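Long-range contacts in cellulose hydrolase (Bacillus licheniformis, PDB 4YZT), which hydrolyses internal beta-1,4-glucosidic bonds of cellulose as a family 5 endoglucanase that combines a catalytic TIM barrel with two further beta-rich modules: residues H58-I63 with D102-R107; N233-T238 with W482-Y487; P335-K340 with N362-T367; P408-Q413 with D427-D432. All coordinates share one frame; numbering follows the deposited sequence. Where two conformers were deposited one is given.

Contact 1: H58-I63 with D102-R107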
loop_
_atom_site.group_PDB
_atom_site.type_symbol
_atom_site.label_atom_id
_atom_site.label_comp_id
_atom_site.label_asym_id
_atom_site.label_seq_id
_atom_site.Cartn_x
_atom_site.Cartn_y
_atom_site.Cartn_z
ATOM N N HIS A 58 10.081 -15.116 -13.150
ATOM C CA HIS A 58 11.231 -14.411 -12.594
ATOM C C HIS A 58 10.829 -13.316 -11.614
ATOM O O HIS A 58 11.657 -12.836 -10.840
ATOM C CB HIS A 58 12.120 -13.828 -13.708
ATOM C CG HIS A 58 11.478 -12.736 -14.509
ATOM N ND1 HIS A 58 11.289 -12.833 -15.869
ATOM C CD2 HIS A 58 11.011 -11.516 -14.150
ATOM C CE1 HIS A 58 10.715 -11.727 -16.312
ATOM N NE2 HIS A 58 10.529 -10.915 -15.288
ATOM N N THR A 59 9.554 -12.941 -11.612
ATOM C CA THR A 59 9.081 -11.976 -10.636
ATOM C C THR A 59 9.248 -12.546 -9.223
ATOM O O THR A 59 9.586 -11.811 -8.287
ATOM C CB THR A 59 7.620 -11.578 -10.925
ATOM O OG1 THR A 59 7.581 -10.867 -12.174
ATOM C CG2 THR A 59 7.059 -10.692 -9.832
ATOM N N PHE A 60 9.066 -13.858 -9.061
ATOM C CA PHE A 60 9.249 -14.457 -7.741
ATOM C C PHE A 60 10.720 -14.480 -7.326
ATOM O O PHE A 60 11.040 -14.352 -6.141
ATOM C CB PHE A 60 8.632 -15.857 -7.700
ATOM C CG PHE A 60 7.128 -15.826 -7.726
ATOM C CD1 PHE A 60 6.422 -15.475 -6.592
ATOM C CD2 PHE A 60 6.425 -16.080 -8.906
ATOM C CE1 PHE A 60 5.029 -15.391 -6.598
ATOM C CE2 PHE A 60 5.022 -16.010 -8.922
ATOM C CZ PHE A 60 4.328 -15.671 -7.765
ATOM N N ASP A 61 11.610 -14.610 -8.301
ATOM C CA ASP A 61 13.034 -14.488 -8.025
ATOM C C ASP A 61 13.365 -13.065 -7.575
ATOM O O ASP A 61 14.220 -12.869 -6.714
ATOM C CB ASP A 61 13.847 -14.870 -9.252
ATOM C CG ASP A 61 13.788 -16.353 -9.539
ATOM O OD1 ASP A 61 13.960 -17.177 -8.604
ATOM O OD2 ASP A 61 13.553 -16.689 -10.706
ATOM N N ASP A 62 12.680 -12.083 -8.162
ATOM C CA ASP A 62 12.903 -10.682 -7.837
ATOM C C ASP A 62 12.434 -10.392 -6.414
ATOM O O ASP A 62 13.069 -9.637 -5.675
ATOM C CB ASP A 62 12.175 -9.763 -8.838
ATOM C CG ASP A 62 12.820 -9.761 -10.231
ATOM O OD1 ASP A 62 14.000 -10.131 -10.351
ATOM O OD2 ASP A 62 12.138 -9.379 -11.214
ATOM N N ILE A 63 11.322 -11.004 -6.018
ATOM C CA ILE A 63 10.796 -10.775 -4.676
ATOM C C ILE A 63 11.688 -11.479 -3.657
ATOM O O ILE A 63 11.903 -10.988 -2.544
ATOM C CB ILE A 63 9.355 -11.263 -4.560
ATOM C CG1 ILE A 63 8.487 -10.483 -5.556
ATOM C CG2 ILE A 63 8.826 -11.037 -3.152
ATOM C CD1 ILE A 63 8.479 -8.964 -5.306
ATOM N N ASP A 102 3.283 -23.037 -7.158
ATOM C CA ASP A 102 4.506 -23.851 -7.099
ATOM C C ASP A 102 5.763 -22.996 -7.269
ATOM O O ASP A 102 6.752 -23.190 -6.561
ATOM C CB ASP A 102 4.484 -24.950 -8.165
ATOM C CG ASP A 102 3.704 -26.183 -7.725
ATOM O OD1 ASP A 102 3.416 -26.321 -6.515
ATOM O OD2 ASP A 102 3.385 -27.022 -8.593
ATOM N N TRP A 103 5.720 -22.046 -8.200
ATOM C CA TRP A 103 6.833 -21.116 -8.384
ATOM C C TRP A 103 7.230 -20.430 -7.079
ATOM O O TRP A 103 8.425 -20.310 -6.761
ATOM C CB TRP A 103 6.483 -20.063 -9.449
ATOM C CG TRP A 103 6.577 -20.573 -10.856
ATOM C CD1 TRP A 103 7.223 -21.704 -11.289
ATOM C CD2 TRP A 103 6.001 -19.970 -12.024
ATOM N NE1 TRP A 103 7.094 -21.831 -12.657
ATOM C CE2 TRP A 103 6.337 -20.786 -13.128
ATOM C CE3 TRP A 103 5.235 -18.824 -12.240
ATOM C CZ2 TRP A 103 5.929 -20.484 -14.429
ATOM C CZ3 TRP A 103 4.835 -18.527 -13.523
ATOM C CH2 TRP A 103 5.180 -19.351 -14.602
ATOM N N ALA A 104 6.231 -19.986 -6.316
ATOM C CA ALA A 104 6.501 -19.315 -5.057
ATOM C C ALA A 104 7.054 -20.325 -4.054
ATOM O O ALA A 104 8.050 -20.065 -3.371
ATOM C CB ALA A 104 5.232 -18.650 -4.517
ATOM N N LEU A 105 6.411 -21.487 -3.967
ATOM C CA LEU A 105 6.840 -22.474 -2.978
ATOM C C LEU A 105 8.255 -22.968 -3.250
ATOM O O LEU A 105 9.026 -23.240 -2.319
ATOM C CB LEU A 105 5.885 -23.666 -2.950
ATOM C CG LEU A 105 4.527 -23.416 -2.306
ATOM C CD1 LEU A 105 3.615 -24.610 -2.587
ATOM C CD2 LEU A 105 4.694 -23.212 -0.809
ATOM N N GLU A 106 8.619 -23.095 -4.518
ATOM C CA GLU A 106 9.940 -23.604 -4.854
ATOM C C GLU A 106 11.035 -22.590 -4.523
ATOM O O GLU A 106 12.218 -22.924 -4.506
ATOM C CB GLU A 106 9.986 -24.007 -6.328
ATOM C CG GLU A 106 9.128 -25.230 -6.602
ATOM C CD GLU A 106 8.903 -25.494 -8.072
ATOM O OE1 GLU A 106 9.467 -24.757 -8.910
ATOM O OE2 GLU A 106 8.167 -26.454 -8.381
ATOM N N ARG A 107 10.640 -21.351 -4.251
ATOM C CA ARG A 107 11.582 -20.320 -3.813
ATOM C C ARG A 107 11.608 -20.220 -2.289
ATOM O O ARG A 107 12.137 -19.261 -1.726
ATOM C CB ARG A 107 11.233 -18.973 -4.452
ATOM C CG ARG A 107 11.864 -18.872 -5.822
ATOM C CD ARG A 107 10.950 -18.351 -6.882
ATOM N NE ARG A 107 11.620 -18.424 -8.178
ATOM C CZ ARG A 107 11.297 -19.279 -9.142
ATOM N NH1 ARG A 107 10.283 -20.131 -8.975
ATOM N NH2 ARG A 107 11.979 -19.270 -10.280
#
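D61 and R107 cross at about a right angle, their carboxylate and guanidinium planes 56° apart, and the arginine grips the acid side-on through two nitrogens. NE of R107 reaches OD1 of D61 at 2.7 Å, from above the carboxylate plane, whereas NH2 of R107 meets OD2 of D61 at 3.1 Å on the syn side and also forms a salt bridge with OE2 of E57. NH1 of R107 turns back to the segment it comes from and donates to W103 O at 2.9 Å, in the guanidinium plane. The aliphatic arm packs too, CD of R107 lying 3.5 Å from CB of F60. The F60 ring has A104 CA over one face, and its side chain crosses that of W103 at roughly a right angle. Helices 57-66 and 91-105 are thereby joined. An alanine at R107 would probably leave D61 and E57 without their shared cation and bare F60 CB. With all three nitrogens engaged, the guanidinium is fixed in rotation, and its charge is probably balanced by two carboxylates.

Contact 2: N233-T238 with W482-Y487; sequences NWWGRT and WSWTPY
Different first torsions carry the indoles of W235 and W484 to one another: CG of W235 stands beside its backbone N (chi1 -52°), whereas CG of W484 takes the crowded position between N and the carbonyl carbon (chi1 72°). With W234 and W482 they form an aromatic cluster between a type I' turn, W234 to R237, in the catalytic barrel's loop between helices 228-231 and 243-261 and a loop of the C-terminal module. W484 is edge-to-face on W235, its CZ2 over the ring centre and 3.5 Å from W235 CE2; CE3 of W234 lies over the opposite face, offset toward the rim. W235 in turn presents its own edge to W482, the five-membered rings at 81° and NE1 of W235 3.4 Å from CG of W482. CG2 of T485 adds a contact of 3.6 Å with CD1 of W235. An alanine at W235 would probably open a gap between W234 and W484, leaving W482 and W484 freer to turn. Y487 packs on the turn's backbone: its CB lies 3.3 Å from C of W235, and a side chain on G236 would clash with the Y487 ring, whose OH bonds E520. No direct hydrogen bond joins the two segments; one water bridges them, donating to W235 O at 2.7 Å and lying 2.6 Å from OG1 of T485; that OG1 accepts from Y487 N in an ST turn.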
loop_
_atom_site.group_PDB
_atom_site.type_symbol
_atom_site.label_atom_id
_atom_site.label_comp_id
_atom_site.label_asym_id
_atom_site.label_seq_id
_atom_site.Cartn_x
_atom_site.Cartn_y
_atom_site.Cartn_z
ATOM N N ASN A 233 -4.296 9.502 -0.005
ATOM C CA ASN A 233 -4.244 10.949 -0.289
ATOM C C ASN A 233 -5.629 11.474 -0.669
ATOM O O ASN A 233 -5.855 11.944 -1.781
ATOM C CB ASN A 233 -3.229 11.272 -1.388
ATOM C CG ASN A 233 -3.036 12.774 -1.576
ATOM O OD1 ASN A 233 -3.457 13.573 -0.734
ATOM N ND2 ASN A 233 -2.415 13.162 -2.679
ATOM N N TRP A 234 -6.560 11.349 0.269
ATOM C CA TRP A 234 -7.883 11.945 0.115
ATOM C C TRP A 234 -7.959 13.272 0.877
ATOM O O TRP A 234 -7.335 13.425 1.925
ATOM C CB TRP A 234 -8.966 10.990 0.636
ATOM C CG TRP A 234 -9.360 9.875 -0.304
ATOM C CD1 TRP A 234 -8.662 9.413 -1.374
ATOM C CD2 TRP A 234 -10.571 9.106 -0.250
ATOM N NE1 TRP A 234 -9.358 8.394 -1.991
ATOM C CE2 TRP A 234 -10.536 8.194 -1.320
ATOM C CE3 TRP A 234 -11.691 9.119 0.594
ATOM C CZ2 TRP A 234 -11.568 7.289 -1.567
ATOM C CZ3 TRP A 234 -12.713 8.221 0.353
ATOM C CH2 TRP A 234 -12.643 7.314 -0.720
ATOM N N TRP A 235 -8.749 14.208 0.358
ATOM C CA TRP A 235 -9.072 15.452 1.052
ATOM C C TRP A 235 -7.875 16.266 1.531
ATOM O O TRP A 235 -7.955 16.955 2.547
ATOM C CB TRP A 235 -9.992 15.160 2.250
ATOM C CG TRP A 235 -11.215 14.340 1.882
ATOM C CD1 TRP A 235 -12.052 14.546 0.835
ATOM C CD2 TRP A 235 -11.730 13.204 2.588
ATOM N NE1 TRP A 235 -13.054 13.607 0.829
ATOM C CE2 TRP A 235 -12.873 12.766 1.894
ATOM C CE3 TRP A 235 -11.324 12.504 3.729
ATOM C CZ2 TRP A 235 -13.622 11.658 2.309
ATOM C CZ3 TRP A 235 -12.064 11.414 4.137
ATOM C CH2 TRP A 235 -13.203 11.002 3.431
ATOM N N GLY A 236 -6.766 16.188 0.801
ATOM C CA GLY A 236 -5.597 16.985 1.121
ATOM C C GLY A 236 -4.782 16.481 2.300
ATOM O O GLY A 236 -3.935 17.218 2.817
ATOM N N ARG A 237 -4.997 15.232 2.717
ATOM C CA ARG A 237 -4.231 14.680 3.843
ATOM C C ARG A 237 -2.895 14.127 3.343
ATOM O O ARG A 237 -2.727 12.918 3.182
ATOM C CB ARG A 237 -5.033 13.580 4.579
ATOM C CG ARG A 237 -4.446 13.201 5.945
ATOM C CD ARG A 237 -5.377 12.294 6.772
ATOM N NE ARG A 237 -4.859 12.093 8.126
ATOM C CZ ARG A 237 -5.597 11.701 9.165
ATOM N NH1 ARG A 237 -6.895 11.457 9.007
ATOM N NH2 ARG A 237 -5.041 11.561 10.371
ATOM N N THR A 238 -1.949 15.030 3.119
ATOM C CA THR A 238 -0.731 14.715 2.398
ATOM C C THR A 238 0.448 14.332 3.285
ATOM O O THR A 238 1.502 13.963 2.773
ATOM C CB THR A 238 -0.289 15.914 1.540
ATOM O OG1 THR A 238 -0.039 17.041 2.392
ATOM C CG2 THR A 238 -1.366 16.290 0.519
ATOM N N TRP A 482 -18.679 15.392 -0.967
ATOM C CA TRP A 482 -18.034 15.744 0.297
ATOM C C TRP A 482 -18.387 17.176 0.708
ATOM O O TRP A 482 -17.819 18.127 0.183
ATOM C CB TRP A 482 -16.509 15.624 0.189
ATOM C CG TRP A 482 -15.995 14.446 -0.608
ATOM C CD1 TRP A 482 -15.229 14.500 -1.742
ATOM C CD2 TRP A 482 -16.198 13.055 -0.327
ATOM N NE1 TRP A 482 -14.940 13.229 -2.181
ATOM C CE2 TRP A 482 -15.525 12.324 -1.335
ATOM C CE3 TRP A 482 -16.877 12.355 0.678
ATOM C CZ2 TRP A 482 -15.515 10.925 -1.372
ATOM C CZ3 TRP A 482 -16.867 10.959 0.642
ATOM C CH2 TRP A 482 -16.189 10.262 -0.377
ATOM N N SER A 483 -19.303 17.340 1.654
ATOM C CA SER A 483 -19.809 18.670 1.975
ATOM C C SER A 483 -18.826 19.578 2.719
ATOM O O SER A 483 -18.937 20.804 2.629
ATOM C CB SER A 483 -21.082 18.546 2.808
ATOM O OG SER A 483 -20.788 17.905 4.032
ATOM N N TRP A 484 -17.876 18.988 3.446
ATOM C CA TRP A 484 -17.103 19.729 4.457
ATOM C C TRP A 484 -15.735 20.237 3.986
ATOM O O TRP A 484 -15.050 20.945 4.729
ATOM C CB TRP A 484 -16.890 18.853 5.692
ATOM C CG TRP A 484 -15.901 17.749 5.432
ATOM C CD1 TRP A 484 -14.559 17.789 5.662
ATOM C CD2 TRP A 484 -16.171 16.461 4.856
ATOM N NE1 TRP A 484 -13.970 16.603 5.278
ATOM C CE2 TRP A 484 -14.938 15.770 4.780
ATOM C CE3 TRP A 484 -17.328 15.823 4.398
ATOM C CZ2 TRP A 484 -14.834 14.479 4.273
ATOM C CZ3 TRP A 484 -17.225 14.530 3.902
ATOM C CH2 TRP A 484 -15.985 13.873 3.842
ATOM N N THR A 485 -15.331 19.862 2.775
ATOM C CA THR A 485 -14.007 20.218 2.265
ATOM C C THR A 485 -14.015 20.412 0.757
ATOM O O THR A 485 -14.757 19.733 0.043
ATOM C CB THR A 485 -12.940 19.141 2.623
ATOM O OG1 THR A 485 -11.663 19.536 2.107
ATOM C CG2 THR A 485 -13.287 17.766 2.013
ATOM N N PRO A 486 -13.189 21.355 0.266
ATOM C CA PRO A 486 -13.031 21.549 -1.177
ATOM C C PRO A 486 -11.936 20.662 -1.728
ATOM O O PRO A 486 -11.734 20.609 -2.949
ATOM C CB PRO A 486 -12.660 23.027 -1.280
ATOM C CG PRO A 486 -11.813 23.240 -0.043
ATOM C CD PRO A 486 -12.495 22.409 1.035
ATOM N N TYR A 487 -11.232 19.957 -0.849
ATOM C CA TYR A 487 -10.097 19.155 -1.310
ATOM C C TYR A 487 -10.573 17.879 -1.989
ATOM O O TYR A 487 -11.501 17.209 -1.527
ATOM C CB TYR A 487 -9.129 18.855 -0.159
ATOM C CG TYR A 487 -8.234 20.048 0.115
ATOM C CD1 TYR A 487 -8.593 21.004 1.040
ATOM C CD2 TYR A 487 -7.059 20.237 -0.606
ATOM C CE1 TYR A 487 -7.803 22.107 1.274
ATOM C CE2 TYR A 487 -6.256 21.333 -0.380
ATOM C CZ TYR A 487 -6.628 22.262 0.557
ATOM O OH TYR A 487 -5.831 23.358 0.791
HETATM O O HOH W 1 -9.907 18.460 3.762
#

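Contact 3: P335-K340 with N362-T367; sequences PNAIIK and NGNVLT
N362 and N364 each send a side-chain amide nitrogen to a backbone carbonyl of the facing segment. ND2 of N362 donates to N336 O over 2.8 Å, nearly straight at 168° and tilted 29° from the carbonyl plane. ND2 of N364 reaches P335 O at 2.9 Å, but from well above the carbonyl plane, 59° out of it. In both bonds the acceptor lies in the plane of the donating amide. A water links P335 O to OD1 of N364, donating to both, and thus P335 O receives two bonds. Beside these, CB of P335 packs 3.4 Å from the carbonyl O of N362 and 4.0 Å from its CB. Second-shell bonds help orient the amides: OD1 of N362 is bonded to Q360 NE2, and ND2 of N364 has a further, weak bond to L361 O. The CB of N336 points away from segment 362-367, and its amide bonds D288 of barrel helix 280-296 through ND2 and the backbone N of A422 through OD1, which probably helps hold the carbonyl that N362 uses. The bend bearing both asparagines runs through positive phi at N362 and at G363, where any side chain would jam against the preceding carbonyl O. This pair of side-chain-to-backbone bonds sits where the chain leaves the TIM barrel and enters the X2 module, joining the lead into its first strand, 338-347, to the turn between strands 355-360 and 366-371 of an E-set beta fold.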
loop_
_atom_site.group_PDB
_atom_site.type_symbol
_atom_site.label_atom_id
_atom_site.label_comp_id
_atom_site.label_asym_id
_atom_site.label_seq_id
_atom_site.Cartn_x
_atom_site.Cartn_y
_atom_site.Cartn_z
ATOM N N PRO A 335 15.132 -1.665 13.641
ATOM C CA PRO A 335 14.689 -0.278 13.461
ATOM C C PRO A 335 15.508 0.490 12.417
ATOM O O PRO A 335 16.717 0.270 12.270
ATOM C CB PRO A 335 14.882 0.331 14.847
ATOM C CG PRO A 335 14.786 -0.850 15.782
ATOM C CD PRO A 335 15.459 -1.966 15.044
ATOM N N ASN A 336 14.828 1.388 11.712
ATOM C CA ASN A 336 15.441 2.220 10.685
ATOM C C ASN A 336 15.462 3.682 11.095
ATOM O O ASN A 336 14.458 4.211 11.590
ATOM C CB ASN A 336 14.679 2.087 9.362
ATOM C CG ASN A 336 14.527 0.651 8.922
ATOM O OD1 ASN A 336 15.466 0.050 8.392
ATOM N ND2 ASN A 336 13.337 0.090 9.129
ATOM N N ALA A 337 16.596 4.338 10.871
ATOM C CA ALA A 337 16.686 5.773 11.083
ATOM C C ALA A 337 15.876 6.498 9.995
ATOM O O ALA A 337 15.813 6.049 8.845
ATOM C CB ALA A 337 18.145 6.219 11.082
ATOM N N ILE A 338 15.243 7.607 10.367
ATOM C CA ILE A 338 14.444 8.384 9.429
ATOM C C ILE A 338 14.936 9.838 9.416
ATOM O O ILE A 338 15.003 10.486 10.472
ATOM C CB ILE A 338 12.935 8.341 9.795
ATOM C CG1 ILE A 338 12.440 6.895 9.942
ATOM C CG2 ILE A 338 12.120 9.084 8.751
ATOM C CD1 ILE A 338 12.409 6.097 8.633
ATOM N N ILE A 339 15.317 10.336 8.236
ATOM C CA ILE A 339 15.748 11.729 8.093
ATOM C C ILE A 339 14.602 12.673 7.706
ATOM O O ILE A 339 13.627 12.259 7.067
ATOM C CB ILE A 339 16.877 11.881 7.032
ATOM C CG1 ILE A 339 16.349 11.582 5.627
ATOM C CG2 ILE A 339 18.074 11.005 7.387
ATOM C CD1 ILE A 339 17.351 11.889 4.516
ATOM N N LYS A 340 14.733 13.939 8.107
ATOM C CA LYS A 340 13.799 15.004 7.725
ATOM C C LYS A 340 14.584 16.292 7.482
ATOM O O LYS A 340 15.233 16.803 8.396
ATOM C CB LYS A 340 12.742 15.224 8.813
ATOM C CG LYS A 340 11.490 15.947 8.347
ATOM C CD LYS A 340 10.420 15.986 9.436
ATOM C CE LYS A 340 9.137 16.641 8.924
ATOM N NZ LYS A 340 8.149 16.849 10.018
ATOM N N ASN A 362 16.244 6.163 16.060
ATOM C CA ASN A 362 15.609 4.910 16.478
ATOM C C ASN A 362 16.651 3.885 16.938
ATOM O O ASN A 362 16.576 2.713 16.585
ATOM C CB ASN A 362 14.745 4.326 15.351
ATOM C CG ASN A 362 13.484 5.148 15.080
ATOM O OD1 ASN A 362 12.879 5.705 15.994
ATOM N ND2 ASN A 362 13.077 5.210 13.812
ATOM N N GLY A 363 17.634 4.347 17.707
ATOM C CA GLY A 363 18.677 3.481 18.237
ATOM C C GLY A 363 19.907 3.301 17.358
ATOM O O GLY A 363 20.899 2.705 17.782
ATOM N N ASN A 364 19.856 3.819 16.135
ATOM C CA ASN A 364 20.952 3.631 15.190
ATOM C C ASN A 364 22.038 4.704 15.295
ATOM O O ASN A 364 21.900 5.681 16.036
ATOM C CB ASN A 364 20.403 3.580 13.762
ATOM C CG ASN A 364 19.606 2.320 13.492
ATOM O OD1 ASN A 364 20.118 1.217 13.632
ATOM N ND2 ASN A 364 18.341 2.479 13.104
ATOM N N VAL A 365 23.117 4.497 14.543
ATOM C CA VAL A 365 24.281 5.372 14.550
ATOM C C VAL A 365 24.668 5.714 13.117
ATOM O O VAL A 365 24.921 4.815 12.308
ATOM C CB VAL A 365 25.480 4.707 15.273
ATOM C CG1 VAL A 365 26.732 5.542 15.121
ATOM C CG2 VAL A 365 25.162 4.480 16.741
ATOM N N LEU A 366 24.701 7.011 12.805
ATOM C CA LEU A 366 25.121 7.499 11.493
ATOM C C LEU A 366 26.580 7.165 11.228
ATOM O O LEU A 366 27.454 7.576 11.989
ATOM C CB LEU A 366 24.921 9.016 11.393
ATOM C CG LEU A 366 25.289 9.681 10.063
ATOM C CD1 LEU A 366 24.285 9.344 8.978
ATOM C CD2 LEU A 366 25.433 11.198 10.210
ATOM N N THR A 367 26.849 6.433 10.151
ATOM C CA THR A 367 28.224 6.040 9.842
ATOM C C THR A 367 28.836 6.812 8.664
ATOM O O THR A 367 30.031 6.685 8.391
ATOM C CB THR A 367 28.314 4.532 9.546
ATOM O OG1 THR A 367 27.308 4.172 8.596
ATOM C CG2 THR A 367 28.110 3.712 10.827
HETATM O O HOH W 2 18.588 -0.706 14.022
#

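Contact 4: P408-Q413 with D427-D432; sequences PGVKAQ and DIILYD
Q413 and D427 lie side by side, pointing the same way, with amide and carboxylate planes 36° apart. NE2 of Q413 donates to OD1 of D427 over 2.9 Å on the syn side, 28° out of the carboxylate plane. V410 packs against the same carboxylate, its CG1 3.9 Å from CG of D427. These three share a sheet face with I429; A412, I428 and L430 are on the other, where L398 and L401 of helix 395-401 touch I428 and A412. The backbones pair as an antiparallel hairpin: G409 N donates to L430 O at 2.8 Å. K411 and A412 then both face I428 in a classic beta bulge, K411 N bonding I428 O at 2.7 Å and I428 N bonding A412 O at 2.8 Å. The K411 side chain runs by L430, its CG 3.7 Å from CB of L430, and its NZ bonds Q407 O. Because OD2 of D427 also pairs with K280, the buried carboxylate has a partner on each oxygen; its negative charge is probably balanced by the lysine, while the amide N-H satisfies the other oxygen.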
loop_
_atom_site.group_PDB
_atom_site.type_symbol
_atom_site.label_atom_id
_atom_site.label_comp_id
_atom_site.label_asym_id
_atom_site.label_seq_id
_atom_site.Cartn_x
_atom_site.Cartn_y
_atom_site.Cartn_z
ATOM N N PRO A 408 16.102 22.639 -13.728
ATOM C CA PRO A 408 15.401 22.142 -12.533
ATOM C C PRO A 408 15.363 20.611 -12.442
ATOM O O PRO A 408 15.549 19.922 -13.446
ATOM C CB PRO A 408 13.983 22.704 -12.693
ATOM C CG PRO A 408 14.127 23.863 -13.642
ATOM C CD PRO A 408 15.232 23.466 -14.580
ATOM N N GLY A 409 15.114 20.094 -11.242
ATOM C CA GLY A 409 15.030 18.660 -11.023
ATOM C C GLY A 409 16.006 18.173 -9.966
ATOM O O GLY A 409 16.682 18.965 -9.313
ATOM N N VAL A 410 16.068 16.861 -9.780
ATOM C CA VAL A 410 16.988 16.285 -8.813
ATOM C C VAL A 410 18.417 16.494 -9.288
ATOM O O VAL A 410 18.791 15.996 -10.345
ATOM C CB VAL A 410 16.706 14.785 -8.610
ATOM C CG1 VAL A 410 17.530 14.242 -7.470
ATOM C CG2 VAL A 410 15.236 14.578 -8.327
ATOM N N LYS A 411 19.214 17.241 -8.527
ATOM C CA LYS A 411 20.576 17.559 -8.957
ATOM C C LYS A 411 21.593 16.624 -8.321
ATOM O O LYS A 411 22.668 16.392 -8.871
ATOM C CB LYS A 411 20.934 19.007 -8.623
ATOM C CG LYS A 411 19.910 20.025 -9.090
ATOM C CD LYS A 411 19.659 19.957 -10.591
ATOM C CE LYS A 411 20.795 20.568 -11.375
ATOM N NZ LYS A 411 20.415 20.685 -12.808
ATOM N N ALA A 412 21.247 16.086 -7.158
ATOM C CA ALA A 412 22.145 15.184 -6.446
ATOM C C ALA A 412 21.369 14.426 -5.369
ATOM O O ALA A 412 20.277 14.832 -4.991
ATOM C CB ALA A 412 23.303 15.958 -5.831
ATOM N N GLN A 413 21.940 13.320 -4.899
ATOM C CA GLN A 413 21.359 12.547 -3.810
ATOM C C GLN A 413 22.397 12.298 -2.733
ATOM O O GLN A 413 23.516 11.888 -3.028
ATOM C CB GLN A 413 20.816 11.208 -4.306
ATOM C CG GLN A 413 19.605 11.299 -5.198
ATOM C CD GLN A 413 19.158 9.937 -5.676
ATOM O OE1 GLN A 413 19.985 9.079 -6.000
ATOM N NE2 GLN A 413 17.847 9.718 -5.706
ATOM N N ASP A 427 17.054 13.615 -1.684
ATOM C CA ASP A 427 17.169 14.252 -2.992
ATOM C C ASP A 427 17.416 15.742 -2.812
ATOM O O ASP A 427 16.747 16.392 -2.005
ATOM C CB ASP A 427 15.909 14.038 -3.831
ATOM C CG ASP A 427 15.807 12.640 -4.415
ATOM O OD1 ASP A 427 16.654 11.775 -4.119
ATOM O OD2 ASP A 427 14.850 12.406 -5.179
ATOM N N ILE A 428 18.399 16.268 -3.537
ATOM C CA ILE A 428 18.623 17.703 -3.582
ATOM C C ILE A 428 17.999 18.208 -4.884
ATOM O O ILE A 428 18.473 17.885 -5.962
ATOM C CB ILE A 428 20.114 18.056 -3.522
ATOM C CG1 ILE A 428 20.770 17.402 -2.303
ATOM C CG2 ILE A 428 20.295 19.577 -3.543
ATOM C CD1 ILE A 428 21.225 18.365 -1.237
ATOM N N ILE A 429 16.931 18.985 -4.770
ATOM C CA ILE A 429 16.108 19.336 -5.916
ATOM C C ILE A 429 16.140 20.829 -6.213
ATOM O O ILE A 429 15.759 21.642 -5.369
ATOM C CB ILE A 429 14.639 18.922 -5.687
ATOM C CG1 ILE A 429 14.546 17.446 -5.285
ATOM C CG2 ILE A 429 13.800 19.225 -6.924
ATOM C CD1 ILE A 429 13.140 17.017 -4.850
ATOM N N LEU A 430 16.591 21.189 -7.410
ATOM C CA LEU A 430 16.482 22.565 -7.869
ATOM C C LEU A 430 15.108 22.816 -8.483
ATOM O O LEU A 430 14.675 22.064 -9.352
ATOM C CB LEU A 430 17.573 22.879 -8.897
ATOM C CG LEU A 430 17.718 24.328 -9.380
ATOM C CD1 LEU A 430 18.157 25.234 -8.236
ATOM C CD2 LEU A 430 18.719 24.410 -10.538
ATOM N N TYR A 431 14.424 23.862 -8.041
ATOM C CA TYR A 431 13.118 24.183 -8.624
ATOM C C TYR A 431 12.998 25.655 -8.938
ATOM O O TYR A 431 13.823 26.469 -8.502
ATOM C CB TYR A 431 11.966 23.759 -7.704
ATOM C CG TYR A 431 11.625 24.745 -6.606
ATOM C CD1 TYR A 431 12.319 24.737 -5.403
ATOM C CD2 TYR A 431 10.603 25.673 -6.766
ATOM C CE1 TYR A 431 12.009 25.624 -4.395
ATOM C CE2 TYR A 431 10.289 26.572 -5.762
ATOM C CZ TYR A 431 10.991 26.535 -4.576
ATOM O OH TYR A 431 10.682 27.426 -3.580
ATOM N N ASP A 432 11.977 25.982 -9.726
ATOM C CA ASP A 432 11.655 27.360 -10.063
ATOM C C ASP A 432 10.138 27.460 -10.131
ATOM O O ASP A 432 9.453 26.432 -10.071
ATOM C CB ASP A 432 12.302 27.767 -11.386
ATOM C CG ASP A 432 12.630 29.245 -11.440
ATOM O OD1 ASP A 432 12.144 30.005 -10.572
ATOM O OD2 ASP A 432 13.383 29.644 -12.347
#

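In the fold
Contact 1 closes first along the chain and lies wholly in the catalytic TIM barrel, on two of its outer helices. Contact 2 opens later in that barrel and closes only in the C-terminal module, so contacts 3 and 4 fall between its two segments. Those two share the mixed sheet of the X2 module: strands 338-347 and 424-431 are neighbours in it, as are 366-371 and 409-418. Their centres are 24 Å apart, with nearest atoms about 6 Å apart. Contact 1 is 40 Å from contact 2, centre to centre, across the chain's centre. The catalytic barrel thus meets the last module directly, near the glucan site, while the X2 module lies between them in sequence.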